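Local coordinates for gSG7 salivary protein (Anopheles stephensi, PDB 6XMB), which inhibits activation of the host kallikrein-kinin system, acting as an anticoagulant in mosquito saliva, and weakly inhibits activation of the alternative complement pathway, at residues Ala26-Arg31 and Asp71-Phe76; Gln59-Lys64 and Glu114-Gln119. All blocks are in the same frame, centred on the assembly; numbering follows the deposited sequence.

Contact 1: residues Ala26-Arg31 and Asp71-Phe76; sequences AFYLHR and DLESTF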
ATOM      1  N   ALA A  26       4.003  -2.416   3.755  1.00 33.65           N
ATOM      2  CA  ALA A  26       5.215  -1.833   3.186  1.00 34.01           C
ATOM      3  C   ALA A  26       6.073  -2.898   2.514  1.00 36.88           C
ATOM      4  O   ALA A  26       6.783  -2.601   1.540  1.00 35.21           O
ATOM      5  CB  ALA A  26       6.030  -1.117   4.258  1.00 34.57           C
ATOM      6  N   PHE A  27       6.020  -4.131   3.028  1.00 38.11           N
ATOM      7  CA  PHE A  27       6.677  -5.252   2.367  1.00 37.23           C
ATOM      8  C   PHE A  27       6.038  -5.537   1.007  1.00 35.83           C
ATOM      9  O   PHE A  27       6.751  -5.803   0.033  1.00 34.30           O
ATOM     10  CB  PHE A  27       6.605  -6.482   3.261  1.00 36.37           C
ATOM     11  CG  PHE A  27       7.324  -7.660   2.729  1.00 37.62           C
ATOM     12  CD1 PHE A  27       8.705  -7.656   2.615  1.00 42.63           C
ATOM     13  CD2 PHE A  27       6.636  -8.802   2.372  1.00 40.60           C
ATOM     14  CE1 PHE A  27       9.386  -8.758   2.132  1.00 40.93           C
ATOM     15  CE2 PHE A  27       7.332  -9.920   1.886  1.00 41.13           C
ATOM     16  CZ  PHE A  27       8.699  -9.886   1.781  1.00 40.20           C
ATOM     17  N   TYR A  28       4.697  -5.493   0.935  1.00 41.64           N
ATOM     18  CA  TYR A  28       3.995  -5.626  -0.340  1.00 39.57           C
ATOM     19  C   TYR A  28       4.537  -4.626  -1.355  1.00 39.26           C
ATOM     20  O   TYR A  28       4.844  -4.977  -2.491  1.00 39.53           O
ATOM     21  CB  TYR A  28       2.467  -5.424  -0.174  1.00 40.87           C
ATOM     22  CG  TYR A  28       1.853  -5.150  -1.542  1.00 39.58           C
ATOM     23  CD1 TYR A  28       1.483  -6.195  -2.367  1.00 39.43           C
ATOM     24  CD2 TYR A  28       1.777  -3.859  -2.051  1.00 38.59           C
ATOM     25  CE1 TYR A  28       1.018  -5.967  -3.636  1.00 37.62           C
ATOM     26  CE2 TYR A  28       1.335  -3.620  -3.306  1.00 38.81           C
ATOM     27  CZ  TYR A  28       0.940  -4.682  -4.097  1.00 38.78           C
ATOM     28  OH  TYR A  28       0.494  -4.453  -5.368  1.00 37.17           O
ATOM     29  N   LEU A  29       4.636  -3.354  -0.961  1.00 36.29           N
ATOM     30  CA  LEU A  29       5.078  -2.323  -1.895  1.00 37.33           C
ATOM     31  C   LEU A  29       6.472  -2.607  -2.394  1.00 38.45           C
ATOM     32  O   LEU A  29       6.776  -2.391  -3.573  1.00 37.24           O
ATOM     33  CB  LEU A  29       5.062  -0.960  -1.227  1.00 38.38           C
ATOM     34  CG  LEU A  29       3.752  -0.211  -1.286  1.00 42.77           C
ATOM     35  CD1 LEU A  29       3.888   1.118  -0.540  1.00 43.94           C
ATOM     36  CD2 LEU A  29       3.399  -0.007  -2.739  1.00 41.15           C
ATOM     37  N   HIS A  30       7.347  -3.029  -1.477  1.00 38.21           N
ATOM     38  CA  HIS A  30       8.723  -3.330  -1.816  1.00 39.15           C
ATOM     39  C   HIS A  30       8.789  -4.459  -2.839  1.00 37.87           C
ATOM     40  O   HIS A  30       9.487  -4.349  -3.845  1.00 40.13           O
ATOM     41  CB  HIS A  30       9.491  -3.665  -0.522  1.00 41.68           C
ATOM     42  CG  HIS A  30      10.672  -4.571  -0.713  1.00 46.29           C
ATOM     43  ND1 HIS A  30      11.895  -4.124  -1.176  1.00 53.50           N
ATOM     44  CD2 HIS A  30      10.826  -5.900  -0.479  1.00 45.10           C
ATOM     45  CE1 HIS A  30      12.749  -5.135  -1.223  1.00 54.54           C
ATOM     46  NE2 HIS A  30      12.124  -6.226  -0.806  1.00 51.75           N
ATOM     47  N   ARG A  31       8.056  -5.548  -2.603  1.00 37.65           N
ATOM     48  CA  ARG A  31       8.020  -6.639  -3.581  1.00 37.43           C
ATOM     49  C   ARG A  31       7.499  -6.167  -4.929  1.00 36.22           C
ATOM     50  O   ARG A  31       8.000  -6.591  -5.974  1.00 36.08           O
ATOM     51  CB  ARG A  31       7.130  -7.779  -3.075  1.00 36.80           C
ATOM     52  CG  ARG A  31       7.558  -8.343  -1.729  1.00 38.74           C
ATOM     53  CD  ARG A  31       8.948  -8.990  -1.837  1.00 40.50           C
ATOM     54  NE  ARG A  31       8.965 -10.158  -2.705  1.00 39.00           N
ATOM     55  CZ  ARG A  31      10.026 -10.964  -2.840  1.00 44.79           C
ATOM     56  NH1 ARG A  31      11.144 -10.733  -2.150  1.00 41.89           N
ATOM     57  NH2 ARG A  31       9.965 -12.001  -3.660  1.00 41.64           N
ATOM     58  N   ASP A  71      -2.354  -1.897 -13.917  1.00 49.17           N
ATOM     59  CA  ASP A  71      -3.386  -2.902 -13.726  1.00 51.20           C
ATOM     60  C   ASP A  71      -2.826  -4.156 -13.067  1.00 45.92           C
ATOM     61  O   ASP A  71      -3.488  -4.764 -12.221  1.00 47.54           O
ATOM     62  CB  ASP A  71      -4.045  -3.209 -15.067  1.00 52.80           C
ATOM     63  CG  ASP A  71      -5.151  -2.225 -15.392  1.00 62.74           C
ATOM     64  OD1 ASP A  71      -6.192  -2.269 -14.699  1.00 67.48           O
ATOM     65  OD2 ASP A  71      -4.983  -1.377 -16.306  1.00 65.61           O
ATOM     66  N   LEU A  72      -1.614  -4.567 -13.450  1.00 47.05           N
ATOM     67  CA  LEU A  72      -0.991  -5.714 -12.799  1.00 44.31           C
ATOM     68  C   LEU A  72      -0.760  -5.441 -11.317  1.00 43.19           C
ATOM     69  O   LEU A  72      -1.005  -6.310 -10.474  1.00 43.49           O
ATOM     70  CB  LEU A  72       0.328  -6.065 -13.492  1.00 41.02           C
ATOM     71  CG  LEU A  72       0.232  -6.487 -14.974  1.00 41.09           C
ATOM     72  CD1 LEU A  72       1.619  -6.550 -15.583  1.00 39.97           C
ATOM     73  CD2 LEU A  72      -0.478  -7.810 -15.127  1.00 41.26           C
ATOM     74  N   GLU A  73      -0.325  -4.225 -10.976  1.00 39.53           N
ATOM     75  CA  GLU A  73      -0.047  -3.905  -9.579  1.00 41.16           C
ATOM     76  C   GLU A  73      -1.329  -3.826  -8.759  1.00 45.84           C
ATOM     77  O   GLU A  73      -1.354  -4.285  -7.605  1.00 43.72           O
ATOM     78  CB  GLU A  73       0.738  -2.594  -9.484  1.00 41.60           C
ATOM     79  CG  GLU A  73       1.275  -2.252  -8.095  1.00 42.56           C
ATOM     80  CD  GLU A  73       0.276  -1.503  -7.199  1.00 46.34           C
ATOM     81  OE1 GLU A  73       0.198  -1.836  -5.993  1.00 47.72           O
ATOM     82  OE2 GLU A  73      -0.398  -0.572  -7.684  1.00 48.70           O
ATOM     83  N   SER A  74      -2.403  -3.246  -9.334  1.00 41.89           N
ATOM     84  CA  SER A  74      -3.697  -3.212  -8.648  1.00 46.03           C
ATOM     85  C   SER A  74      -4.193  -4.623  -8.378  1.00 46.78           C
ATOM     86  O   SER A  74      -4.664  -4.931  -7.282  1.00 51.37           O
ATOM     87  CB  SER A  74      -4.740  -2.438  -9.483  1.00 53.25           C
ATOM     88  OG  SER A  74      -4.328  -1.108  -9.767  1.00 54.58           O
ATOM     89  N   THR A  75      -4.070  -5.508  -9.370  1.00 45.87           N
ATOM     90  CA  THR A  75      -4.468  -6.902  -9.184  1.00 47.30           C
ATOM     91  C   THR A  75      -3.599  -7.608  -8.146  1.00 45.25           C
ATOM     92  O   THR A  75      -4.083  -8.494  -7.437  1.00 48.78           O
ATOM     93  CB  THR A  75      -4.390  -7.641 -10.519  1.00 46.41           C
ATOM     94  OG1 THR A  75      -5.084  -6.879 -11.502  1.00 49.60           O
ATOM     95  CG2 THR A  75      -5.016  -9.028 -10.428  1.00 49.94           C
ATOM     96  N   PHE A  76      -2.320  -7.249  -8.051  1.00 45.12           N
ATOM     97  CA  PHE A  76      -1.471  -7.847  -7.025  1.00 45.69           C
ATOM     98  C   PHE A  76      -1.954  -7.423  -5.638  1.00 48.40           C
ATOM     99  O   PHE A  76      -2.226  -8.270  -4.783  1.00 51.84           O
ATOM    100  CB  PHE A  76       0.004  -7.478  -7.301  1.00 41.59           C
ATOM    101  CG  PHE A  76       1.034  -8.155  -6.376  1.00 38.73           C
ATOM    102  CD1 PHE A  76       0.720  -9.263  -5.613  1.00 42.41           C
ATOM    103  CD2 PHE A  76       2.319  -7.652  -6.291  1.00 34.10           C
ATOM    104  CE1 PHE A  76       1.675  -9.847  -4.772  1.00 44.12           C
ATOM    105  CE2 PHE A  76       3.273  -8.220  -5.466  1.00 34.92           C
ATOM    106  CZ  PHE A  76       2.951  -9.324  -4.697  1.00 37.56           C
TER
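Y28, which gives up more surface here than any other residue, reaches across from helix 6-49 to meet F76 and E73 of helix 59-80 with two parts of its side chain, the CE1 edge of the ring and the hydroxyl. An apolar flank turns to F76: the CE1 edge lies over one F76 face, offset toward the rim, with Y28 CE1 3.4 Å from F76 CD2. The ring centroids are 4.7 Å apart and the planes stand at 55°, a tilted edge-to-face pair. The phenol end serves E73, where Y28 OH donates to E73 OE1 at 2.7 Å. It meets the carboxylate on its anti side, 29° out of plane. E73 can be held like this because its chain bends at chi2 (-86°), bringing OE1 back to the hydroxyl.

Tyrosine suits the place, since its hydroxyl donates a hydrogen bond to the E73 carboxylate within a buried contact while the ring still packs as a hydrocarbon. Phenylalanine suits its own, as a purely apolar face for that ring. F76 also stacks with Y102 of helix 92-116, and Y77 and F80 close round Y28. Y90 of the second subunit packs on E73, while K25 of that subunit forms a long, weak ion pair with its carboxylate. The arrangement is characteristic of an aromatic core in an all-helical bundle, where rings from three helices pack together.

Contact 2: residues Gln59-Lys64 and Glu114-Gln119; sequences QPCLNK and EQCLVQ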
ATOM      1  N   GLN A  59       5.905   5.545 -28.647  1.00 81.58           N
ATOM      2  CA  GLN A  59       5.388   5.960 -27.348  1.00 78.33           C
ATOM      3  C   GLN A  59       3.997   5.397 -27.048  1.00 77.39           C
ATOM      4  O   GLN A  59       3.668   5.220 -25.869  1.00 73.16           O
ATOM      5  CB  GLN A  59       5.375   7.480 -27.212  1.00 82.66           C
ATOM      6  CG  GLN A  59       5.500   7.917 -25.754  1.00 78.81           C
ATOM      7  CD  GLN A  59       4.463   8.949 -25.377  1.00 88.76           C
ATOM      8  OE1 GLN A  59       4.071   9.778 -26.196  1.00 97.73           O
ATOM      9  NE2 GLN A  59       4.006   8.902 -24.128  1.00 87.80           N
ATOM     10  N   PRO A  60       3.141   5.115 -28.041  1.00 77.54           N
ATOM     11  CA  PRO A  60       1.961   4.281 -27.739  1.00 76.79           C
ATOM     12  C   PRO A  60       2.317   2.990 -27.024  1.00 68.48           C
ATOM     13  O   PRO A  60       1.523   2.486 -26.223  1.00 65.87           O
ATOM     14  CB  PRO A  60       1.369   3.999 -29.125  1.00 84.51           C
ATOM     15  CG  PRO A  60       1.739   5.182 -29.923  1.00 91.46           C
ATOM     16  CD  PRO A  60       3.074   5.656 -29.413  1.00 86.36           C
ATOM     17  N   CYS A  61       3.499   2.437 -27.300  1.00 76.21           N
ATOM     18  CA  CYS A  61       3.927   1.194 -26.671  1.00 70.92           C
ATOM     19  C   CYS A  61       4.340   1.430 -25.224  1.00 63.90           C
ATOM     20  O   CYS A  61       4.018   0.625 -24.343  1.00 58.65           O
ATOM     21  CB  CYS A  61       5.075   0.579 -27.481  1.00 71.21           C
ATOM     22  SG  CYS A  61       5.792  -0.985 -26.873  1.00 65.24           S
ATOM     23  N   LEU A  62       5.053   2.527 -24.959  1.00 69.24           N
ATOM     24  CA  LEU A  62       5.370   2.882 -23.580  1.00 65.49           C
ATOM     25  C   LEU A  62       4.105   3.201 -22.802  1.00 65.34           C
ATOM     26  O   LEU A  62       3.996   2.872 -21.613  1.00 60.85           O
ATOM     27  CB  LEU A  62       6.328   4.073 -23.546  1.00 66.85           C
ATOM     28  CG  LEU A  62       7.692   3.875 -24.206  1.00 67.90           C
ATOM     29  CD1 LEU A  62       8.451   5.190 -24.249  1.00 71.15           C
ATOM     30  CD2 LEU A  62       8.506   2.807 -23.477  1.00 59.61           C
ATOM     31  N   ASN A  63       3.132   3.830 -23.462  1.00 65.70           N
ATOM     32  CA  ASN A  63       1.867   4.147 -22.809  1.00 65.81           C
ATOM     33  C   ASN A  63       1.107   2.882 -22.429  1.00 61.70           C
ATOM     34  O   ASN A  63       0.625   2.759 -21.299  1.00 60.69           O
ATOM     35  CB  ASN A  63       1.023   5.045 -23.713  1.00 74.11           C
ATOM     36  CG  ASN A  63       1.580   6.448 -23.814  1.00 79.99           C
ATOM     37  OD1 ASN A  63       2.267   6.925 -22.898  1.00 76.79           O
ATOM     38  ND2 ASN A  63       1.300   7.119 -24.929  1.00 87.17           N
ATOM     39  N   LYS A  64       0.996   1.922 -23.355  1.00 65.72           N
ATOM     40  CA  LYS A  64       0.378   0.643 -23.017  1.00 63.77           C
ATOM     41  C   LYS A  64       1.084  -0.021 -21.837  1.00 59.39           C
ATOM     42  O   LYS A  64       0.423  -0.557 -20.937  1.00 58.17           O
ATOM     43  CB  LYS A  64       0.378  -0.290 -24.228  1.00 64.84           C
ATOM     44  CG  LYS A  64      -0.167  -1.681 -23.915  1.00 63.40           C
ATOM     45  CD  LYS A  64      -0.944  -2.283 -25.077  1.00 71.41           C
ATOM     46  CE  LYS A  64      -0.031  -2.940 -26.089  1.00 72.54           C
ATOM     47  NZ  LYS A  64       0.501  -4.216 -25.552  1.00 72.09           N
ATOM     48  N   GLU A 114       8.778  -5.359 -25.644  1.00 56.75           N
ATOM     49  CA  GLU A 114       9.934  -5.470 -26.523  1.00 60.58           C
ATOM     50  C   GLU A 114       9.507  -5.473 -27.985  1.00 66.20           C
ATOM     51  O   GLU A 114      10.149  -4.839 -28.828  1.00 68.84           O
ATOM     52  CB  GLU A 114      10.724  -6.734 -26.202  1.00 60.10           C
ATOM     53  CG  GLU A 114      11.729  -6.583 -25.070  1.00 59.25           C
ATOM     54  CD  GLU A 114      12.992  -7.392 -25.328  1.00 61.69           C
ATOM     55  OE1 GLU A 114      13.047  -8.032 -26.403  1.00 65.71           O
ATOM     56  OE2 GLU A 114      13.925  -7.381 -24.479  1.00 58.63           O
ATOM     57  N   GLN A 115       8.398  -6.150 -28.296  1.00 61.53           N
ATOM     58  CA  GLN A 115       7.996  -6.305 -29.690  1.00 66.66           C
ATOM     59  C   GLN A 115       7.488  -5.000 -30.297  1.00 68.00           C
ATOM     60  O   GLN A 115       7.754  -4.737 -31.472  1.00 73.95           O
ATOM     61  CB  GLN A 115       6.947  -7.410 -29.819  1.00 68.06           C
ATOM     62  CG  GLN A 115       7.487  -8.831 -29.577  1.00 69.21           C
ATOM     63  CD  GLN A 115       8.457  -9.325 -30.667  1.00 74.12           C
ATOM     64  OE1 GLN A 115       9.650  -9.008 -30.646  1.00 74.90           O
ATOM     65  NE2 GLN A 115       7.943 -10.112 -31.609  1.00 76.11           N
ATOM     66  N   CYS A 116       6.787  -4.163 -29.530  1.00 65.74           N
ATOM     67  CA  CYS A 116       6.282  -2.897 -30.053  1.00 67.80           C
ATOM     68  C   CYS A 116       7.198  -1.711 -29.779  1.00 68.45           C
ATOM     69  O   CYS A 116       6.805  -0.575 -30.057  1.00 69.48           O
ATOM     70  CB  CYS A 116       4.879  -2.585 -29.501  1.00 67.58           C
ATOM     71  SG  CYS A 116       4.593  -2.460 -27.677  1.00 66.84           S
ATOM     72  N   LEU A 117       8.407  -1.939 -29.258  1.00 65.76           N
ATOM     73  CA  LEU A 117       9.217  -0.828 -28.762  1.00 63.48           C
ATOM     74  C   LEU A 117       9.683   0.086 -29.895  1.00 70.19           C
ATOM     75  O   LEU A 117       9.579   1.315 -29.797  1.00 73.11           O
ATOM     76  CB  LEU A 117      10.410  -1.368 -27.985  1.00 61.64           C
ATOM     77  CG  LEU A 117      11.143  -0.313 -27.163  1.00 60.15           C
ATOM     78  CD1 LEU A 117      10.209   0.304 -26.134  1.00 56.09           C
ATOM     79  CD2 LEU A 117      12.336  -0.947 -26.499  1.00 55.64           C
ATOM     80  N   VAL A 118      10.210  -0.491 -30.970  1.00 62.21           N
ATOM     81  CA  VAL A 118      10.724   0.289 -32.095  1.00 69.31           C
ATOM     82  C   VAL A 118       9.566   0.720 -32.989  1.00 76.03           C
ATOM     83  O   VAL A 118       8.739  -0.112 -33.385  1.00 77.35           O
ATOM     84  CB  VAL A 118      11.749  -0.529 -32.897  1.00 71.92           C
ATOM     85  CG1 VAL A 118      12.581   0.375 -33.804  1.00 78.47           C
ATOM     86  CG2 VAL A 118      12.627  -1.354 -31.976  1.00 65.47           C
ATOM     87  N   GLN A 119       9.487   2.026 -33.269  1.00 72.70           N
ATOM     88  CA  GLN A 119       8.830   2.591 -34.472  1.00 82.14           C
ATOM     89  C   GLN A 119       8.784   4.121 -34.405  1.00 86.55           C
ATOM     90  O   GLN A 119       7.821   4.709 -33.904  1.00 86.88           O
ATOM     91  CB  GLN A 119       7.412   2.051 -34.678  1.00 84.02           C
ATOM     92  CG  GLN A 119       6.981   1.984 -36.134  1.00 93.80           C
ATOM     93  CD  GLN A 119       7.926   1.158 -36.999  1.00 95.86           C
ATOM     94  OE1 GLN A 119       8.652   0.294 -36.503  1.00 89.57           O
ATOM     95  NE2 GLN A 119       7.920   1.428 -38.304  1.00105.49           N
TER
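The flat peptide group joining C116 to L117 has one face turned to C61, whose sulfur sits almost directly above the carbonyl carbon: C61 SG is 3.3 Å from C116 C. C61 CB lies over the same face, 3.3 Å from C116 O, and C116 SG is on this side too, so the disulfide folds back over its own backbone. The nitrogen of that peptide, L117 N, makes a weak hydrogen bond to E114 O at 3.4 Å.

The covalent bond, C61 SG to C116 SG at 2.1 Å, has a chi3 of 71°, a positive and therefore right-handed twist. The two cysteines reach it differently. C61 extends its sulfur away from its own nitrogen (chi1 179°), a comfortable choice on a helix, whereas the sulfur of C116 is wedged between backbone N and carbonyl carbon (chi1 58°), the more crowded of the two placements. Cysteine suits both sites, since the CA atoms of C61 and C116 approach to 5.8 Å, a distance a disulfide readily spans.

Beside the bridge, L62 and L117 touch obliquely by single methyls, with L62 CD2 4.0 Å from L117 CD1. Branched leucine ends fill this buried side: L117 also rests on L57 and K47, and L11 of the second subunit packs on L62. A backbone hydrogen bond between L117 and S58 further ties the C-terminal segment to the chain just before helix 59-80. The whole is an interhelix disulfide that joins the start of helix 59-80 to the C-terminal end region of the chain, in the all-helical fold of the Aegyptin C-terminal domain family.

In the fold
Both contacts draw on helix 59-80, contact 2 at its first turn and contact 1 farther along, and their segments alternate in the sequence. Their centres lie 23 Å apart, with the nearest atoms about 7 Å from each other and no direct touch. The centre of contact 1 lies about 3 Å from the centre of the chain, that of contact 2 about 22 Å, so noncovalent aromatic packing joins the middle of the bundle and a covalent bridge secures one end. A second disulfide, C84-C94, closes the connection between helices 59-80 and 92-116. The second subunit reaches both contacts.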